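Local coordinates for probable dehydrogenase (Bordetella bronchiseptica, PDB 3MOI), which is a probable NAD(P)-dependent oxidoreductase of the GFO/IDH/MocA family whose substrate is not established, at residues Cys78-Val81 and Val82-Ser85; Ala362-Gly365 and Lys366-Glu370. All coordinates share one frame; numbering follows the deposited sequence.

Contact 1: Cys78-Val81 and Val82-Ser85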
# COMPACT_ATOMS: atom_id res chain seq x y z
N CYS A 78 21.67 -0.72 -26.62
CA CYS A 78 21.79 -1.88 -27.48
C CYS A 78 23.13 -1.95 -28.20
O CYS A 78 23.88 -2.96 -28.11
CB CYS A 78 20.66 -1.91 -28.53
SG CYS A 78 20.75 -3.36 -29.58
N GLU A 79 23.47 -0.91 -28.93
CA GLU A 79 24.71 -0.98 -29.69
C GLU A 79 25.93 -0.95 -28.77
O GLU A 79 26.94 -1.53 -29.07
CB GLU A 79 24.81 0.14 -30.74
CG GLU A 79 24.96 1.55 -30.13
CD GLU A 79 24.76 2.67 -31.15
OE1 GLU A 79 25.86 3.18 -31.62
OE2 GLU A 79 23.53 3.02 -31.47
N HIS A 80 25.82 -0.28 -27.63
CA HIS A 80 26.95 -0.24 -26.71
C HIS A 80 27.18 -1.66 -26.15
O HIS A 80 28.30 -2.14 -26.04
CB HIS A 80 26.74 0.80 -25.58
CG HIS A 80 27.08 2.22 -25.96
ND1 HIS A 80 26.72 3.30 -25.17
CD2 HIS A 80 27.78 2.73 -27.00
CE1 HIS A 80 27.18 4.41 -25.72
NE2 HIS A 80 27.83 4.09 -26.83
N VAL A 81 26.10 -2.38 -25.88
CA VAL A 81 26.21 -3.72 -25.35
C VAL A 81 26.74 -4.70 -26.39
O VAL A 81 27.62 -5.53 -26.10
CB VAL A 81 24.89 -4.17 -24.74
CG1 VAL A 81 24.77 -5.69 -24.75
CG2 VAL A 81 24.75 -3.55 -23.31
N VAL A 82 26.22 -4.62 -27.60
CA VAL A 82 26.77 -5.44 -28.66
C VAL A 82 28.23 -5.16 -28.89
O VAL A 82 29.04 -6.05 -29.05
CB VAL A 82 26.00 -5.23 -29.95
CG1 VAL A 82 26.73 -5.90 -31.13
CG2 VAL A 82 24.55 -5.76 -29.72
N GLN A 83 28.59 -3.91 -28.89
CA GLN A 83 29.96 -3.59 -29.17
C GLN A 83 30.88 -4.15 -28.09
O GLN A 83 31.92 -4.76 -28.40
CB GLN A 83 30.16 -2.08 -29.25
CG GLN A 83 29.89 -1.45 -30.54
CD GLN A 83 29.98 0.05 -30.38
OE1 GLN A 83 31.04 0.61 -30.49
NE2 GLN A 83 28.88 0.68 -30.07
N ALA A 84 30.54 -3.95 -26.82
CA ALA A 84 31.41 -4.47 -25.76
C ALA A 84 31.50 -5.99 -25.82
O ALA A 84 32.58 -6.55 -25.68
CB ALA A 84 30.94 -4.04 -24.40
N SER A 85 30.36 -6.64 -26.06
CA SER A 85 30.34 -8.10 -26.15
C SER A 85 31.26 -8.61 -27.20
O SER A 85 31.89 -9.65 -27.01
CB SER A 85 28.98 -8.60 -26.56
OG SER A 85 28.05 -8.33 -25.59

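Contact 2: Ala362-Gly365 and Lys366-Glu370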
# COMPACT_ATOMS: atom_id res chain seq x y z
N ALA A 362 20.78 -10.34 -18.87
CA ALA A 362 20.03 -9.66 -19.95
C ALA A 362 18.59 -10.21 -19.99
O ALA A 362 17.68 -9.42 -20.21
CB ALA A 362 20.72 -9.75 -21.24
N ARG A 363 18.39 -11.51 -19.70
CA ARG A 363 17.05 -12.08 -19.73
C ARG A 363 16.20 -11.55 -18.60
O ARG A 363 15.03 -11.45 -18.74
CB ARG A 363 17.08 -13.60 -19.68
CG ARG A 363 17.40 -14.23 -21.02
CD ARG A 363 18.05 -15.61 -20.87
NE ARG A 363 18.54 -16.10 -22.13
CZ ARG A 363 17.79 -16.68 -23.08
NH1 ARG A 363 16.51 -16.86 -22.89
NH2 ARG A 363 18.34 -17.08 -24.22
N TRP A 364 16.80 -11.20 -17.48
CA TRP A 364 16.08 -10.70 -16.38
C TRP A 364 15.64 -9.31 -16.74
O TRP A 364 14.53 -8.92 -16.48
CB TRP A 364 16.99 -10.71 -15.17
CG TRP A 364 16.60 -9.86 -14.02
CD1 TRP A 364 16.66 -8.49 -13.95
CD2 TRP A 364 16.26 -10.31 -12.72
NE1 TRP A 364 16.25 -8.06 -12.70
CE2 TRP A 364 16.02 -9.17 -11.93
CE3 TRP A 364 16.10 -11.57 -12.15
CZ2 TRP A 364 15.68 -9.26 -10.61
CZ3 TRP A 364 15.76 -11.66 -10.86
CH2 TRP A 364 15.54 -10.52 -10.09
N GLY A 365 16.54 -8.55 -17.32
CA GLY A 365 16.22 -7.22 -17.88
C GLY A 365 15.05 -7.23 -18.87
O GLY A 365 14.07 -6.45 -18.68
N LYS A 366 15.11 -8.12 -19.87
CA LYS A 366 14.00 -8.18 -20.84
C LYS A 366 12.71 -8.44 -20.12
O LYS A 366 11.68 -7.79 -20.39
CB LYS A 366 14.18 -9.24 -21.93
CG LYS A 366 13.01 -9.33 -22.93
CD LYS A 366 13.23 -10.40 -24.00
CE LYS A 366 12.18 -10.29 -25.12
NZ LYS A 366 12.37 -11.39 -26.17
N ASP A 367 12.77 -9.37 -19.19
CA ASP A 367 11.65 -9.71 -18.37
C ASP A 367 11.08 -8.53 -17.60
O ASP A 367 9.85 -8.30 -17.61
CB ASP A 367 11.98 -10.88 -17.45
CG ASP A 367 10.78 -11.27 -16.61
OD1 ASP A 367 9.97 -12.17 -17.04
OD2 ASP A 367 10.62 -10.61 -15.56
N THR A 368 11.94 -7.69 -17.04
CA THR A 368 11.44 -6.48 -16.40
C THR A 368 10.84 -5.53 -17.45
O THR A 368 9.77 -4.87 -17.24
CB THR A 368 12.54 -5.82 -15.61
OG1 THR A 368 12.85 -6.68 -14.52
CG2 THR A 368 12.14 -4.42 -15.09
N LEU A 369 11.49 -5.44 -18.59
CA LEU A 369 10.89 -4.60 -19.65
C LEU A 369 9.48 -5.15 -19.93
O LEU A 369 8.54 -4.37 -19.97
CB LEU A 369 11.76 -4.56 -20.88
CG LEU A 369 11.23 -3.93 -22.17
CD1 LEU A 369 10.89 -2.42 -22.04
CD2 LEU A 369 12.24 -4.16 -23.22
N GLU A 370 9.28 -6.48 -19.99
CA GLU A 370 7.94 -6.98 -20.37
C GLU A 370 6.95 -6.67 -19.33
O GLU A 370 5.81 -6.40 -19.63
CB GLU A 370 7.91 -8.45 -20.67
CG GLU A 370 8.62 -8.78 -21.97
CD GLU A 370 8.85 -10.26 -22.19
OE1 GLU A 370 8.48 -11.09 -21.33
OE2 GLU A 370 9.40 -10.63 -23.26

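Contact 1: Cys78-Val81 and Val82-Ser85
Q83 folds back along its own helix and binds the carbonyl of E79 one turn earlier. The helix, 77-86, is the crossover helix of the beta-alpha-beta unit formed with strands 67-70 and 90-93 in the Rossmann domain. Q83 NE2 donates to E79 O at 3.1 Å, while Q83 N donates to the same oxygen at 2.9 Å. The two donors arrive from opposite faces of the carbonyl plane. The amide N of the side chain comes in well above that plane and not on a lone pair. Q83 CG sits beside its backbone N (chi1 -85°), which lays the side chain back over the preceding turn.

There the Q83 side chain lies alongside those of E79 and H80, all pointing the same way. E79 CG lies 4.0 Å from Q83 NE2. H80 offers its ring edge, with CD2 3.9 Å from Q83 NE2 and the ring and amide planes turned 47° apart. The imidazole is held at ND1, which is hydrogen-bonded to S72 OG. Outside the helix, L56 touches both H80 and Q83, and A57 also packs on Q83.

On another side of the helix, C78 SG and V82 CG2 make a loose apolar contact at 4.5 Å. Helix 101-114 covers this side through R106 on C78 and A110 on V82. V81 and A84 face the parallel sheet, touching V93 and I91 respectively.

S85 repeats the double grip on a carbonyl with a hydroxyl in place of an amide. With OG beside the backbone N (chi1 -66°), it turns back to its own helix. S85 OG donates to V81 O at 2.9 Å, from the opposite face of the carbonyl plane to S85 N.

Contact 2: Ala362-Gly365 and Lys366-Glu370
W364 extends its indole past T368, one turn further along the helix. The two side chains cross at a slant. W364 NE1 and T368 OG1 come to 4.1 Å, and both turn to the same outside acceptor, D184 OD1. The bond from T368 to it is a hydrogen bond; that from the indole is weak. The tryptophan CG lies opposite its backbone N (chi1 161°), carrying the ring outward to T188 and into a cation-pi contact with K187. T368 OG1 is 3.4 Å from W364 O.

This is the first part of helix 362-381, which packs against helix 101-114 of the Rossmann domain and against helix 179-190. Its regular i to i+4 bonds include K366 N to A362 O at 2.9 Å and L369 N to G365 O at 2.8 Å. G365, buried and without a side chain, supplies the second of these oxygens.

Charged side chains leave the helix for partners on both neighbouring helices and at the chain end. K366 is fully extended, every torsion near 180°; its side chain touches A104 and I108, and NZ forms a salt bridge with D105. R363 NE forms a salt bridge with E112, also on helix 101-114. D367 divides its carboxylate: OD1 pairs with R387 and OD2 with K187. Its CB stays beside the helix backbone, 3.4 Å from R363 O.

Contact 1 and contact 2 occupy separate helices. Their centres are about 17 Å apart, and their nearest atoms about 7 Å, without touching. Helix 101-114 meets both: C78, V82 and S85 pack on it from 78-85, and A362, R363 and K366 from 362-370. It therefore lies between the Rossmann crossover helix and the late helix 362-381. In contact 1, H80 lies near, without touching, the glycine-rich GxGxxG pattern that probably marks the dinucleotide-binding turn. The helix that carries contact 2 instead packs on both helix 101-114 and helix 179-190, and D367 reaches the C-terminal R387.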